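Long-range contact in AxyAgu115A (Amphibacillus xylanus NBRC 15112, PDB 6NPS), which is an alpha-glucuronidase of glycoside hydrolase family 115, probably removing glucuronic acid side groups from xylan-type hemicelluloses such as arabinoglucuronoxylan: residues Asp784-Ser795 and Pro960-Arg968. The protein carries 3 engineered substitutions. Sequence-based numbering, arbitrary orientation.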
ATOM      1  N   ASP A 784     -41.143   4.634 -21.489  1.00 52.99           N
ATOM      2  CA  ASP A 784     -40.567   3.682 -20.556  1.00 55.87           C
ATOM      3  C   ASP A 784     -39.217   3.210 -21.082  1.00 50.26           C
ATOM      4  O   ASP A 784     -38.962   3.221 -22.289  1.00 49.39           O
ATOM      5  CB  ASP A 784     -41.508   2.490 -20.333  1.00 70.27           C
ATOM      6  CG  ASP A 784     -42.522   2.743 -19.208  1.00 87.53           C
ATOM      7  OD1 ASP A 784     -43.658   2.219 -19.271  1.00 93.14           O
ATOM      8  OD2 ASP A 784     -42.187   3.483 -18.260  1.00 93.24           O
ATOM      9  N   MET A 785     -38.331   2.860 -20.148  1.00 42.97           N
ATOM     10  CA  MET A 785     -36.970   2.396 -20.398  1.00 45.80           C
ATOM     11  C   MET A 785     -36.040   3.496 -20.898  1.00 46.00           C
ATOM     12  O   MET A 785     -34.933   3.190 -21.340  1.00 48.02           O
ATOM     13  CB  MET A 785     -36.944   1.210 -21.380  1.00 44.11           C
ATOM     14  CG  MET A 785     -37.965   0.120 -21.043  1.00 52.30           C
ATOM     15  SD  MET A 785     -37.740  -0.535 -19.364  1.00 53.17           S
ATOM     16  CE  MET A 785     -36.161  -1.322 -19.585  1.00 48.66           C
ATOM     17  N   THR A 786     -36.418   4.769 -20.778  1.00 40.53           N
ATOM     18  CA  THR A 786     -35.483   5.847 -21.080  1.00 39.59           C
ATOM     19  C   THR A 786     -34.562   6.109 -19.891  1.00 42.50           C
ATOM     20  O   THR A 786     -35.032   6.490 -18.809  1.00 38.98           O
ATOM     21  CB  THR A 786     -36.227   7.124 -21.424  1.00 40.82           C
ATOM     22  OG1 THR A 786     -37.110   6.857 -22.510  1.00 44.62           O
ATOM     23  CG2 THR A 786     -35.228   8.211 -21.811  1.00 39.61           C
ATOM     24  N   PHE A 787     -33.255   5.948 -20.099  1.00 36.96           N
ATOM     25  CA  PHE A 787     -32.288   6.269 -19.061  1.00 36.76           C
ATOM     26  C   PHE A 787     -32.049   7.774 -19.037  1.00 41.66           C
ATOM     27  O   PHE A 787     -31.967   8.423 -20.085  1.00 46.51           O
ATOM     28  CB  PHE A 787     -30.988   5.491 -19.288  1.00 36.87           C
ATOM     29  CG  PHE A 787     -31.100   4.042 -18.904  1.00 35.59           C
ATOM     30  CD1 PHE A 787     -31.675   3.123 -19.767  1.00 36.78           C
ATOM     31  CD2 PHE A 787     -30.673   3.603 -17.651  1.00 35.36           C
ATOM     32  CE1 PHE A 787     -31.825   1.811 -19.399  1.00 32.87           C
ATOM     33  CE2 PHE A 787     -30.811   2.297 -17.273  1.00 34.47           C
ATOM     34  CZ  PHE A 787     -31.387   1.385 -18.155  1.00 33.74           C
ATOM     35  N   VAL A 788     -31.987   8.353 -17.845  1.00 37.80           N
ATOM     36  CA  VAL A 788     -31.884   9.813 -17.726  1.00 37.76           C
ATOM     37  C   VAL A 788     -30.622  10.123 -16.931  1.00 42.04           C
ATOM     38  O   VAL A 788     -30.501   9.700 -15.777  1.00 45.44           O
ATOM     39  CB  VAL A 788     -33.117  10.442 -17.057  1.00 40.00           C
ATOM     40  CG1 VAL A 788     -32.925  11.976 -16.940  1.00 41.17           C
ATOM     41  CG2 VAL A 788     -34.390  10.198 -17.870  1.00 42.84           C
ATOM     42  N   ASP A 789     -29.681  10.845 -17.547  1.00 41.26           N
ATOM     43  CA  ASP A 789     -28.446  11.238 -16.868  1.00 46.96           C
ATOM     44  C   ASP A 789     -28.736  12.316 -15.825  1.00 49.69           C
ATOM     45  O   ASP A 789     -28.920  13.483 -16.166  1.00 49.61           O
ATOM     46  CB  ASP A 789     -27.412  11.745 -17.873  1.00 54.29           C
ATOM     47  CG  ASP A 789     -26.086  12.198 -17.200  1.00 69.17           C
ATOM     48  OD1 ASP A 789     -26.003  12.274 -15.945  1.00 69.02           O
ATOM     49  OD2 ASP A 789     -25.102  12.462 -17.937  1.00 74.18           O
ATOM     50  N   THR A 790     -28.704  11.959 -14.549  1.00 49.32           N
ATOM     51  CA  THR A 790     -28.713  12.981 -13.522  1.00 49.06           C
ATOM     52  C   THR A 790     -27.455  13.003 -12.664  1.00 51.89           C
ATOM     53  O   THR A 790     -27.202  14.018 -12.015  1.00 53.95           O
ATOM     54  CB  THR A 790     -29.929  12.807 -12.609  1.00 46.13           C
ATOM     55  OG1 THR A 790     -29.878  11.509 -12.002  1.00 49.05           O
ATOM     56  CG2 THR A 790     -31.202  12.943 -13.403  1.00 46.84           C
ATOM     57  N   LYS A 791     -26.661  11.932 -12.640  1.00 48.95           N
ATOM     58  CA  LYS A 791     -25.480  11.873 -11.788  1.00 47.59           C
ATOM     59  C   LYS A 791     -24.187  12.185 -12.534  1.00 47.19           C
ATOM     60  O   LYS A 791     -23.106  12.137 -11.930  1.00 45.10           O
ATOM     61  CB  LYS A 791     -25.358  10.483 -11.138  1.00 52.23           C
ATOM     62  CG  LYS A 791     -26.448  10.148 -10.138  1.00 53.25           C
ATOM     63  CD  LYS A 791     -26.222   8.770  -9.535  1.00 56.04           C
ATOM     64  CE  LYS A 791     -26.961   8.645  -8.218  1.00 59.90           C
ATOM     65  NZ  LYS A 791     -26.641   7.367  -7.529  1.00 65.45           N
ATOM     66  N   GLY A 792     -24.253  12.514 -13.814  1.00 44.20           N
ATOM     67  CA  GLY A 792     -23.039  12.683 -14.590  1.00 44.94           C
ATOM     68  C   GLY A 792     -22.612  11.455 -15.369  1.00 47.02           C
ATOM     69  O   GLY A 792     -21.568  11.488 -16.027  1.00 51.87           O
ATOM     70  N   TYR A 793     -23.377  10.372 -15.314  1.00 44.66           N
ATOM     71  CA  TYR A 793     -23.056   9.184 -16.101  1.00 41.77           C
ATOM     72  C   TYR A 793     -24.315   8.346 -16.141  1.00 41.04           C
ATOM     73  O   TYR A 793     -25.230   8.566 -15.352  1.00 39.13           O
ATOM     74  CB  TYR A 793     -21.878   8.389 -15.524  1.00 40.40           C
ATOM     75  CG  TYR A 793     -22.170   7.810 -14.168  1.00 38.65           C
ATOM     76  CD1 TYR A 793     -21.985   8.575 -13.008  1.00 39.46           C
ATOM     77  CD2 TYR A 793     -22.679   6.521 -14.032  1.00 36.59           C
ATOM     78  CE1 TYR A 793     -22.271   8.043 -11.757  1.00 36.23           C
ATOM     79  CE2 TYR A 793     -22.970   5.991 -12.781  1.00 35.45           C
ATOM     80  CZ  TYR A 793     -22.775   6.759 -11.658  1.00 38.00           C
ATOM     81  OH  TYR A 793     -23.050   6.223 -10.425  1.00 43.00           O
ATOM     82  N   ILE A 794     -24.356   7.388 -17.065  1.00 34.32           N
ATOM     83  CA  ILE A 794     -25.475   6.462 -17.187  1.00 35.40           C
ATOM     84  C   ILE A 794     -24.910   5.053 -17.178  1.00 35.41           C
ATOM     85  O   ILE A 794     -23.874   4.799 -17.797  1.00 34.66           O
ATOM     86  CB  ILE A 794     -26.269   6.695 -18.487  1.00 39.98           C
ATOM     87  CG1 ILE A 794     -26.916   8.089 -18.510  1.00 40.90           C
ATOM     88  CG2 ILE A 794     -27.329   5.573 -18.694  1.00 37.82           C
ATOM     89  CD1 ILE A 794     -27.515   8.402 -19.875  1.00 39.37           C
ATOM     90  N   SER A 795     -25.584   4.144 -16.470  1.00 30.61           N
ATOM     91  CA  SER A 795     -25.167   2.757 -16.368  1.00 37.70           C
ATOM     92  C   SER A 795     -26.420   1.921 -16.584  1.00 38.02           C
ATOM     93  O   SER A 795     -27.422   2.104 -15.877  1.00 35.89           O
ATOM     94  CB  SER A 795     -24.513   2.464 -15.020  1.00 34.98           C
ATOM     95  OG  SER A 795     -24.345   1.066 -14.828  1.00 35.24           O
ATOM     96  N   PRO A 960     -20.316   0.672 -12.182  1.00 37.25           N
ATOM     97  CA  PRO A 960     -21.305   1.438 -11.416  1.00 36.13           C
ATOM     98  C   PRO A 960     -22.642   0.742 -11.461  1.00 37.50           C
ATOM     99  O   PRO A 960     -23.001   0.150 -12.473  1.00 37.42           O
ATOM    100  CB  PRO A 960     -21.378   2.784 -12.149  1.00 39.59           C
ATOM    101  CG  PRO A 960     -20.311   2.747 -13.188  1.00 45.08           C
ATOM    102  CD  PRO A 960     -19.939   1.348 -13.432  1.00 44.00           C
ATOM    103  N   ASN A 961     -23.393   0.828 -10.373  1.00 39.99           N
ATOM    104  CA  ASN A 961     -24.680   0.155 -10.419  1.00 42.65           C
ATOM    105  C   ASN A 961     -25.621   0.905 -11.369  1.00 36.24           C
ATOM    106  O   ASN A 961     -25.383   2.051 -11.735  1.00 34.92           O
ATOM    107  CB  ASN A 961     -25.258   0.016  -9.021  1.00 51.03           C
ATOM    108  CG  ASN A 961     -25.350   1.323  -8.313  1.00 58.54           C
ATOM    109  OD1 ASN A 961     -24.338   1.885  -7.897  1.00 58.19           O
ATOM    110  ND2 ASN A 961     -26.573   1.836  -8.165  1.00 66.35           N
ATOM    111  N   GLU A 962     -26.667   0.219 -11.827  1.00 35.84           N
ATOM    112  CA  GLU A 962     -27.550   0.774 -12.851  1.00 31.64           C
ATOM    113  C   GLU A 962     -28.162   2.099 -12.386  1.00 33.48           C
ATOM    114  O   GLU A 962     -28.579   2.238 -11.237  1.00 35.34           O
ATOM    115  CB  GLU A 962     -28.644  -0.232 -13.177  1.00 36.60           C
ATOM    116  CG  GLU A 962     -29.616   0.183 -14.306  1.00 40.44           C
ATOM    117  CD  GLU A 962     -30.527  -0.967 -14.753  1.00 45.17           C
ATOM    118  OE1 GLU A 962     -31.178  -1.581 -13.883  1.00 49.20           O
ATOM    119  OE2 GLU A 962     -30.569  -1.288 -15.967  1.00 43.96           O
ATOM    120  N   THR A 963     -28.239   3.069 -13.292  1.00 31.11           N
ATOM    121  CA  THR A 963     -28.803   4.369 -12.950  1.00 35.37           C
ATOM    122  C   THR A 963     -30.279   4.414 -13.332  1.00 35.97           C
ATOM    123  O   THR A 963     -30.850   3.446 -13.832  1.00 33.45           O
ATOM    124  CB  THR A 963     -28.013   5.486 -13.628  1.00 36.43           C
ATOM    125  OG1 THR A 963     -27.904   5.206 -15.037  1.00 33.83           O
ATOM    126  CG2 THR A 963     -26.594   5.600 -13.014  1.00 33.86           C
ATOM    127  N   TYR A 964     -30.906   5.557 -13.113  1.00 32.99           N
ATOM    128  CA  TYR A 964     -32.355   5.634 -13.195  1.00 33.28           C
ATOM    129  C   TYR A 964     -32.860   5.528 -14.639  1.00 38.36           C
ATOM    130  O   TYR A 964     -32.294   6.136 -15.558  1.00 38.53           O
ATOM    131  CB  TYR A 964     -32.830   6.956 -12.583  1.00 31.72           C
ATOM    132  CG  TYR A 964     -34.306   7.218 -12.785  1.00 35.86           C
ATOM    133  CD1 TYR A 964     -35.252   6.658 -11.930  1.00 38.20           C
ATOM    134  CD2 TYR A 964     -34.762   8.055 -13.799  1.00 37.76           C
ATOM    135  CE1 TYR A 964     -36.631   6.898 -12.107  1.00 39.53           C
ATOM    136  CE2 TYR A 964     -36.120   8.286 -13.981  1.00 41.88           C
ATOM    137  CZ  TYR A 964     -37.043   7.716 -13.120  1.00 44.37           C
ATOM    138  OH  TYR A 964     -38.397   7.961 -13.295  1.00 47.22           O
ATOM    139  N   TYR A 965     -33.970   4.795 -14.830  1.00 33.92           N
ATOM    140  CA  TYR A 965     -34.708   4.824 -16.094  1.00 37.22           C
ATOM    141  C   TYR A 965     -36.190   4.928 -15.800  1.00 35.30           C
ATOM    142  O   TYR A 965     -36.661   4.421 -14.784  1.00 38.73           O
ATOM    143  CB  TYR A 965     -34.450   3.553 -17.007  1.00 32.56           C
ATOM    144  CG  TYR A 965     -34.780   2.219 -16.358  1.00 35.29           C
ATOM    145  CD1 TYR A 965     -36.003   1.594 -16.577  1.00 39.72           C
ATOM    146  CD2 TYR A 965     -33.849   1.569 -15.538  1.00 43.67           C
ATOM    147  CE1 TYR A 965     -36.323   0.370 -15.973  1.00 42.33           C
ATOM    148  CE2 TYR A 965     -34.140   0.331 -14.933  1.00 43.41           C
ATOM    149  CZ  TYR A 965     -35.395  -0.264 -15.160  1.00 48.11           C
ATOM    150  OH  TYR A 965     -35.719  -1.481 -14.563  1.00 46.98           O
ATOM    151  N   VAL A 966     -36.922   5.544 -16.730  1.00 36.39           N
ATOM    152  CA  VAL A 966     -38.351   5.782 -16.566  1.00 40.18           C
ATOM    153  C   VAL A 966     -39.086   4.453 -16.520  1.00 45.86           C
ATOM    154  O   VAL A 966     -38.835   3.560 -17.336  1.00 47.64           O
ATOM    155  CB  VAL A 966     -38.852   6.678 -17.705  1.00 38.52           C
ATOM    156  CG1 VAL A 966     -40.412   6.873 -17.655  1.00 36.25           C
ATOM    157  CG2 VAL A 966     -38.125   8.012 -17.629  1.00 41.12           C
ATOM    158  N   GLY A 967     -39.986   4.305 -15.548  1.00 48.09           N
ATOM    159  CA  GLY A 967     -40.657   3.045 -15.328  1.00 43.05           C
ATOM    160  C   GLY A 967     -39.919   2.098 -14.413  1.00 50.12           C
ATOM    161  O   GLY A 967     -40.423   1.006 -14.147  1.00 50.66           O
ATOM    162  N   ARG A 968     -38.771   2.490 -13.918  1.00 52.78           N
ATOM    163  CA  ARG A 968     -38.056   1.611 -13.045  1.00 62.18           C
ATOM    164  C   ARG A 968     -38.906   1.333 -11.841  1.00 67.51           C
ATOM    165  O   ARG A 968     -38.998   0.210 -11.443  1.00 71.95           O
ATOM    166  CB  ARG A 968     -36.712   2.196 -12.620  1.00 60.26           C
ATOM    167  CG  ARG A 968     -36.132   1.546 -11.391  1.00 55.70           C
ATOM    168  CD  ARG A 968     -34.670   1.858 -11.245  1.00 51.19           C
ATOM    169  NE  ARG A 968     -34.431   3.039 -10.460  1.00 52.78           N
ATOM    170  CZ  ARG A 968     -33.225   3.426 -10.133  1.00 48.11           C
ATOM    171  NH1 ARG A 968     -32.224   2.721 -10.539  1.00 38.56           N
ATOM    172  NH2 ARG A 968     -33.026   4.497  -9.424  1.00 44.46           N
TER
HETATM  173  O   HOH W   1     -29.761   6.840 -16.036  1.00 33.93           O
HETATM  174  O   HOH W   2     -29.300   8.276 -12.565  1.00 50.58           O
HETATM  175  O   HOH W   3     -24.776   4.208 -10.043  1.00 47.61           O
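Phe787 and Tyr965 pack obliquely where the chain's extended C-terminal tail forms a single beta bridge with strand 786-788 of a beta-sandwich domain, probably of the galactose-binding-like fold. Hydrogen bonds from Val966 N to Thr786 O (3.0 Å) and from Val788 N to Tyr964 O flank the bridge. The bridged backbone puts Tyr965 CB over the centre of the Phe787 ring, 3.6 Å from the centroid; a flat aromatic face suits this CH-pi contact. With CG between its own N and carbonyl carbon (chi1 58°), Tyr965 then sets its ring beside those of Phe787, planes at 42°, and Met785, whose bent, flexible chain brings SD to 3.8 Å from Tyr965 CE1, a Met-aromatic contact. At the Phe787 edge lies Glu962 OE2, also hydrogen-bonded to His800 ND1 and the Glu797 backbone N. Putting an alanine at Phe787 would probably open a gap under Tyr965 CB and leave the Tyr965 ring freer to turn. Farther along, Thr963 uses both branches: CG2 packs on Tyr793 CE2, while OG1 accepts from Ser795 N (2.9 Å, 173°) and donates to a water shared with Val788 O and Tyr964 O. The short hydroxyl of Ser795 lets OG donate to Pro960 O at 2.9 Å, from above the carbonyl plane.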